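Local coordinates for alpha-L-rhamnosidase (Aspergillus terreus, PDB 6GSZ), which probably hydrolyses terminal non-reducing alpha-L-rhamnose residues in alpha-L-rhamnosides, and binds calcium, at residues V25-D30 with V80-F85; R39-E44 with V63-P68. All blocks are in the same frame, centred on the assembly; numbering follows the deposited sequence.

Contact 1: residues V25-D30 with V80-F85; sequences VSWRFD and VRVRSF. With CA (calcium ion), chain T.
The strands carrying Trp27 and Val82 face each other with their axes 8.9 Å apart and crossed at -56°, too far for backbone pairing, so side chains fill the gap. Val82 sends CG1, anti to its backbone N (chi1 180°), straight down onto the indole of Trp27. The methyl sits 3.7 Å from the centroid of the six-membered ring of Trp27, a CH-pi contact only 12° off the ring normal, and the two side chains cross at about a right angle. The other methyl, Val82 CG2, looks toward Val25, whose CG1 is 4.4 Å from it. Further along, Ser84 wedges in beside both aromatics: its CB lies 4.1 Å from Trp27 NE1, and its OG comes to the edge of the Phe29 ring, 3.7 Å from CE1. The two buried polar groups, Trp27 NE1 and Ser84 OG, are both satisfied by the same acceptor, Gln38 OE1. At the far end of strand 25-30, Asp30 OD1 binds a calcium ion, remote from strand 80-85. With strand 25-30 paired to strand 3-9 and strand 80-85 inside a five-stranded sheet, this is the face-to-face sheet packing of a beta-sandwich, here in the N-terminal immunoglobulin-like domain.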
loop_
_atom_site.group_PDB
_atom_site.type_symbol
_atom_site.label_atom_id
_atom_site.label_comp_id
_atom_site.label_asym_id
_atom_site.label_seq_id
_atom_site.Cartn_x
_atom_site.Cartn_y
_atom_site.Cartn_z
ATOM N N VAL A 25 -19.488 -0.437 -11.796
ATOM C CA VAL A 25 -20.166 0.170 -10.677
ATOM C C VAL A 25 -20.305 -0.869 -9.567
ATOM O O VAL A 25 -20.647 -2.020 -9.822
ATOM C CB VAL A 25 -21.544 0.739 -11.090
ATOM C CG1 VAL A 25 -22.150 1.553 -9.965
ATOM C CG2 VAL A 25 -21.434 1.541 -12.388
ATOM N N SER A 26 -20.141 -0.431 -8.334
ATOM C CA SER A 26 -20.326 -1.254 -7.134
ATOM C C SER A 26 -21.077 -0.460 -6.067
ATOM O O SER A 26 -20.924 0.751 -5.990
ATOM C CB SER A 26 -19.009 -1.705 -6.541
ATOM O OG SER A 26 -18.195 -2.379 -7.475
ATOM N N TRP A 27 -21.867 -1.143 -5.249
ATOM C CA TRP A 27 -22.475 -0.486 -4.118
ATOM C C TRP A 27 -22.336 -1.365 -2.895
ATOM O O TRP A 27 -22.620 -2.563 -2.954
ATOM C CB TRP A 27 -23.937 -0.114 -4.406
ATOM C CG TRP A 27 -24.754 -1.201 -5.049
ATOM C CD1 TRP A 27 -25.648 -2.061 -4.464
ATOM C CD2 TRP A 27 -24.852 -1.422 -6.456
ATOM N NE1 TRP A 27 -26.223 -2.827 -5.431
ATOM C CE2 TRP A 27 -25.782 -2.466 -6.656
ATOM C CE3 TRP A 27 -24.232 -0.830 -7.573
ATOM C CZ2 TRP A 27 -26.089 -2.928 -7.921
ATOM C CZ3 TRP A 27 -24.538 -1.286 -8.831
ATOM C CH2 TRP A 27 -25.465 -2.335 -9.003
ATOM N N ARG A 28 -22.028 -0.751 -1.774
ATOM C CA ARG A 28 -21.986 -1.420 -0.497
ATOM C C ARG A 28 -23.289 -1.151 0.272
ATOM O O ARG A 28 -23.872 -0.090 0.156
ATOM C CB ARG A 28 -20.727 -0.883 0.176
ATOM C CG ARG A 28 -20.274 -1.649 1.397
ATOM C CD ARG A 28 -18.919 -1.076 1.760
ATOM N NE ARG A 28 -17.830 -1.817 1.135
ATOM C CZ ARG A 28 -16.587 -1.392 1.009
ATOM N NH1 ARG A 28 -15.620 -2.290 0.906
ATOM N NH2 ARG A 28 -16.321 -0.097 0.972
ATOM N N PHE A 29 -23.716 -2.129 1.069
ATOM C CA PHE A 29 -24.930 -2.056 1.837
ATOM C C PHE A 29 -24.640 -1.770 3.305
ATOM O O PHE A 29 -23.568 -2.142 3.847
ATOM C CB PHE A 29 -25.663 -3.390 1.746
ATOM C CG PHE A 29 -26.092 -3.790 0.362
ATOM C CD1 PHE A 29 -27.206 -3.217 -0.244
ATOM C CD2 PHE A 29 -25.359 -4.723 -0.354
ATOM C CE1 PHE A 29 -27.620 -3.630 -1.499
ATOM C CE2 PHE A 29 -25.741 -5.080 -1.634
ATOM C CZ PHE A 29 -26.885 -4.560 -2.193
ATOM N N ASP A 30 -25.626 -1.155 3.958
ATOM C CA ASP A 30 -25.642 -0.979 5.420
ATOM C C ASP A 30 -27.020 -1.450 5.903
ATOM O O ASP A 30 -28.010 -1.211 5.281
ATOM C CB ASP A 30 -25.321 0.472 5.795
ATOM C CG ASP A 30 -25.126 0.784 7.266
ATOM O OD1 ASP A 30 -25.105 -0.145 8.125
ATOM O OD2 ASP A 30 -24.978 1.974 7.543
ATOM N N VAL A 80 -24.724 9.835 -10.706
ATOM C CA VAL A 80 -25.229 8.469 -10.634
ATOM C C VAL A 80 -25.875 8.228 -9.291
ATOM O O VAL A 80 -25.335 8.618 -8.257
ATOM C CB VAL A 80 -24.077 7.479 -10.878
ATOM C CG1 VAL A 80 -24.553 6.054 -10.634
ATOM C CG2 VAL A 80 -23.561 7.615 -12.307
ATOM N N ARG A 81 -27.036 7.534 -9.317
ATOM C CA ARG A 81 -27.608 6.961 -8.101
ATOM C C ARG A 81 -27.977 5.506 -8.407
ATOM O O ARG A 81 -28.187 5.172 -9.561
ATOM C CB ARG A 81 -28.848 7.725 -7.636
ATOM C CG ARG A 81 -28.610 9.184 -7.287
ATOM C CD ARG A 81 -29.825 9.785 -6.589
ATOM N NE ARG A 81 -30.968 9.842 -7.473
ATOM C CZ ARG A 81 -32.238 9.998 -7.042
ATOM N NH1 ARG A 81 -32.485 10.141 -5.745
ATOM N NH2 ARG A 81 -33.245 9.975 -7.909
ATOM N N VAL A 82 -28.026 4.686 -7.355
ATOM C CA VAL A 82 -28.397 3.289 -7.456
ATOM C C VAL A 82 -29.461 2.988 -6.421
ATOM O O VAL A 82 -29.435 3.502 -5.326
ATOM C CB VAL A 82 -27.166 2.384 -7.254
ATOM C CG1 VAL A 82 -27.526 0.905 -7.352
ATOM C CG2 VAL A 82 -26.052 2.769 -8.224
ATOM N N ARG A 83 -30.336 2.034 -6.746
ATOM C CA ARG A 83 -31.171 1.398 -5.721
ATOM C C ARG A 83 -31.264 -0.086 -6.050
ATOM O O ARG A 83 -31.151 -0.490 -7.171
ATOM C CB ARG A 83 -32.541 2.064 -5.567
ATOM C CG ARG A 83 -33.405 2.020 -6.804
ATOM C CD ARG A 83 -34.756 2.674 -6.499
ATOM N NE ARG A 83 -35.616 2.617 -7.655
ATOM C CZ ARG A 83 -36.901 2.948 -7.645
ATOM N NH1 ARG A 83 -37.480 3.372 -6.524
ATOM N NH2 ARG A 83 -37.589 2.835 -8.764
ATOM N N SER A 84 -31.456 -0.842 -4.987
ATOM C CA SER A 84 -31.375 -2.282 -5.013
ATOM C C SER A 84 -32.689 -2.870 -4.466
ATOM O O SER A 84 -33.240 -2.374 -3.490
ATOM C CB SER A 84 -30.163 -2.712 -4.230
ATOM O OG SER A 84 -30.109 -4.114 -4.135
ATOM N N PHE A 85 -33.155 -3.942 -5.121
ATOM C CA PHE A 85 -34.394 -4.635 -4.815
ATOM C C PHE A 85 -34.118 -6.038 -4.257
ATOM O O PHE A 85 -33.390 -6.821 -4.861
ATOM C CB PHE A 85 -35.222 -4.717 -6.094
ATOM C CG PHE A 85 -35.574 -3.386 -6.698
ATOM C CD1 PHE A 85 -34.692 -2.761 -7.577
ATOM C CD2 PHE A 85 -36.755 -2.732 -6.361
ATOM C CE1 PHE A 85 -35.002 -1.534 -8.136
ATOM C CE2 PHE A 85 -37.049 -1.497 -6.906
ATOM C CZ PHE A 85 -36.179 -0.907 -7.797
HETATM CA CA CA T . -24.074 -1.091 9.994
HETATM O O HOH W 1 -22.702 -1.509 8.672
HETATM O O HOH W 2 -25.682 -2.685 9.863
HETATM O O HOH W 3 -22.311 -2.714 10.971
#

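Contact 2: residues R39-E44 with V63-P68. With CA (calcium ion), chain I.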
loop_
_atom_site.group_PDB
_atom_site.type_symbol
_atom_site.label_atom_id
_atom_site.label_comp_id
_atom_site.label_asym_id
_atom_site.label_seq_id
_atom_site.Cartn_x
_atom_site.Cartn_y
_atom_site.Cartn_z
ATOM N N ARG A 39 -32.290 -9.158 -5.933
ATOM C CA ARG A 39 -32.763 -9.716 -7.174
ATOM C C ARG A 39 -32.613 -8.765 -8.366
ATOM O O ARG A 39 -32.566 -9.239 -9.508
ATOM C CB ARG A 39 -34.198 -10.219 -7.063
ATOM C CG ARG A 39 -35.227 -9.130 -6.824
ATOM C CD ARG A 39 -36.650 -9.701 -6.901
ATOM N NE ARG A 39 -36.847 -10.551 -8.074
ATOM C CZ ARG A 39 -36.930 -11.895 -8.077
ATOM N NH1 ARG A 39 -36.920 -12.610 -6.951
ATOM N NH2 ARG A 39 -37.024 -12.516 -9.241
ATOM N N ALA A 40 -32.516 -7.447 -8.116
ATOM C CA ALA A 40 -32.472 -6.502 -9.224
ATOM C C ALA A 40 -31.898 -5.197 -8.705
ATOM O O ALA A 40 -31.836 -4.963 -7.505
ATOM C CB ALA A 40 -33.842 -6.250 -9.812
ATOM N N TYR A 41 -31.477 -4.354 -9.637
ATOM C CA TYR A 41 -31.012 -3.004 -9.312
ATOM C C TYR A 41 -31.459 -2.054 -10.418
ATOM O O TYR A 41 -31.734 -2.435 -11.538
ATOM C CB TYR A 41 -29.501 -2.960 -9.091
ATOM C CG TYR A 41 -28.657 -3.336 -10.274
ATOM C CD1 TYR A 41 -28.364 -2.406 -11.265
ATOM C CD2 TYR A 41 -28.044 -4.579 -10.363
ATOM C CE1 TYR A 41 -27.534 -2.718 -12.330
ATOM C CE2 TYR A 41 -27.199 -4.888 -11.405
ATOM C CZ TYR A 41 -26.888 -3.943 -12.371
ATOM O OH TYR A 41 -26.038 -4.284 -13.413
ATOM N N GLU A 42 -31.443 -0.770 -10.044
ATOM C CA GLU A 42 -31.629 0.338 -10.964
ATOM C C GLU A 42 -30.451 1.300 -10.783
ATOM O O GLU A 42 -30.102 1.647 -9.664
ATOM C CB GLU A 42 -32.972 1.043 -10.735
ATOM C CG GLU A 42 -34.130 0.232 -11.273
ATOM C CD GLU A 42 -35.488 0.871 -11.079
ATOM O OE1 GLU A 42 -35.565 1.877 -10.369
ATOM O OE2 GLU A 42 -36.479 0.282 -11.586
ATOM N N ILE A 43 -29.888 1.702 -11.915
ATOM C CA ILE A 43 -28.848 2.751 -11.953
ATOM C C ILE A 43 -29.430 3.938 -12.727
ATOM O O ILE A 43 -29.816 3.802 -13.881
ATOM C CB ILE A 43 -27.547 2.264 -12.603
ATOM C CG1 ILE A 43 -26.973 1.046 -11.901
ATOM C CG2 ILE A 43 -26.546 3.422 -12.619
ATOM C CD1 ILE A 43 -25.729 0.430 -12.531
ATOM N N GLU A 44 -29.463 5.091 -12.057
ATOM C CA GLU A 44 -29.869 6.380 -12.641
ATOM C C GLU A 44 -28.605 7.110 -13.094
ATOM O O GLU A 44 -27.692 7.323 -12.289
ATOM C CB GLU A 44 -30.625 7.202 -11.601
ATOM C CG GLU A 44 -31.141 8.546 -12.117
ATOM C CD GLU A 44 -31.603 9.407 -10.955
ATOM O OE1 GLU A 44 -32.833 9.533 -10.759
ATOM O OE2 GLU A 44 -30.723 9.862 -10.188
ATOM N N VAL A 63 -21.389 -5.875 -7.239
ATOM C CA VAL A 63 -19.966 -5.543 -7.268
ATOM C C VAL A 63 -19.457 -5.617 -8.700
ATOM O O VAL A 63 -19.507 -6.660 -9.352
ATOM C CB VAL A 63 -19.162 -6.509 -6.370
ATOM C CG1 VAL A 63 -17.657 -6.220 -6.479
ATOM C CG2 VAL A 63 -19.620 -6.430 -4.930
ATOM N N LEU A 64 -18.902 -4.482 -9.144
ATOM C CA LEU A 64 -18.249 -4.390 -10.470
ATOM C C LEU A 64 -19.207 -4.819 -11.603
ATOM O O LEU A 64 -18.809 -5.552 -12.545
ATOM C CB LEU A 64 -16.934 -5.172 -10.457
ATOM C CG LEU A 64 -15.882 -4.628 -9.473
ATOM C CD1 LEU A 64 -14.764 -5.654 -9.266
ATOM C CD2 LEU A 64 -15.272 -3.292 -9.899
ATOM N N VAL A 65 -20.420 -4.259 -11.557
ATOM C CA VAL A 65 -21.409 -4.499 -12.608
ATOM C C VAL A 65 -21.123 -3.554 -13.768
ATOM O O VAL A 65 -20.379 -2.576 -13.611
ATOM C CB VAL A 65 -22.854 -4.324 -12.101
ATOM C CG1 VAL A 65 -23.091 -5.099 -10.795
ATOM C CG2 VAL A 65 -23.239 -2.868 -11.946
ATOM N N PRO A 66 -21.639 -3.814 -14.982
ATOM C CA PRO A 66 -21.328 -2.965 -16.117
ATOM C C PRO A 66 -21.858 -1.534 -16.055
ATOM O O PRO A 66 -22.866 -1.243 -15.432
ATOM C CB PRO A 66 -21.966 -3.689 -17.306
ATOM C CG PRO A 66 -22.146 -5.113 -16.828
ATOM C CD PRO A 66 -22.469 -4.965 -15.350
ATOM N N TRP A 67 -21.056 -0.617 -16.627
ATOM C CA TRP A 67 -21.584 0.718 -16.906
ATOM C C TRP A 67 -22.807 0.574 -17.810
ATOM O O TRP A 67 -22.696 -0.069 -18.841
ATOM C CB TRP A 67 -20.490 1.535 -17.585
ATOM C CG TRP A 67 -20.925 2.915 -17.979
ATOM C CD1 TRP A 67 -21.142 3.379 -19.256
ATOM C CD2 TRP A 67 -21.221 3.999 -17.088
ATOM N NE1 TRP A 67 -21.566 4.685 -19.214
ATOM C CE2 TRP A 67 -21.610 5.092 -17.905
ATOM C CE3 TRP A 67 -21.214 4.141 -15.700
ATOM C CZ2 TRP A 67 -22.005 6.302 -17.347
ATOM C CZ3 TRP A 67 -21.591 5.347 -15.161
ATOM C CH2 TRP A 67 -21.986 6.412 -15.981
ATOM N N PRO A 68 -23.964 1.123 -17.436
ATOM C CA PRO A 68 -25.188 0.856 -18.208
ATOM C C PRO A 68 -25.525 1.832 -19.336
ATOM O O PRO A 68 -26.432 1.624 -20.099
ATOM C CB PRO A 68 -26.278 0.973 -17.126
ATOM C CG PRO A 68 -25.726 2.055 -16.204
ATOM C CD PRO A 68 -24.233 1.766 -16.139
HETATM CA CA CA I . -19.557 -8.917 -9.748
HETATM O O HOH W 4 -25.375 -2.378 -15.176
HETATM O O HOH W 5 -18.878 -8.327 -12.018
HETATM O O HOH W 6 -17.134 -8.947 -9.429
HETATM O O HOH W 7 -19.332 -10.054 -7.648
HETATM O O HOH W 8 -19.577 -11.214 -10.472
#
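Tyr41 and Val65 meet tip to tip: Tyr41 CG lies between the backbone N and the carbonyl carbon (chi1 62°), while chi1 of -49° leaves Val65 CG2 between its own backbone N and carbonyl carbon, where it meets the phenol. This is how a loop of the immunoglobulin-like domain is laid against strand 38-46. The phenol oxygen does the closest touching, with Tyr41 OH 3.4 Å from Val65 CB; behind it, Tyr41 CZ is 3.8 Å from Val65 CG2. The same hydroxyl reaches the loop through a water lying at the ring edge, in the plane. That water is 2.7 Å from Tyr41 OH and donates to the backbone carbonyl of Pro66, 2.8 Å from its O, so the buried phenol has a polar link as well as greasy neighbours. Edge-to-face stacking between Tyr41 and Trp27 ties the ring to the opposing sheet.

Two residues on, Ile43 works by contact alone. Its side chain crosses the Pro68 ring at about a right angle, with Ile43 CG2 3.9 Å from Pro68 CG, and its CD1 methyl reaches back toward Val65, 4.2 Å from CG2 of that residue. Pro68 CD lies over one face of the Trp67 indole, toward the rim.

Leu64 takes a left-handed backbone conformation (phi 56°), and with Val65 it forms a G1 beta bulge facing Val25. The bulge lies beside a calcium ion. Val63 O binds the metal at 2.3 Å, Asp61 OD1 is a second protein ligand, and four waters are bound as well. One of these waters also donates to the neighbouring carbonyl, 2.8 Å from Leu64 O.

In the fold
Contact 2 is nested within the chain loop that contact 1 closes, and both use the same five-stranded sheet, where strands 78-86 and 38-46 are neighbours. Their inward faces share one interior, in which the aromatic side chains of the two contacts meet. On the other face the strands are joined by charge, Arg81 with Glu44 and Arg83 with Glu42. Contact 1 is wholly buried, a sheet-on-sheet meeting of methyls and aromatics. Contact 2 lies nearer the surface, running from buried Tyr41, Ile43 and Val65 to exposed Pro66, and it sets a strand against an irregular loop, with water at the join and a calcium ion bound to the loop at Val63.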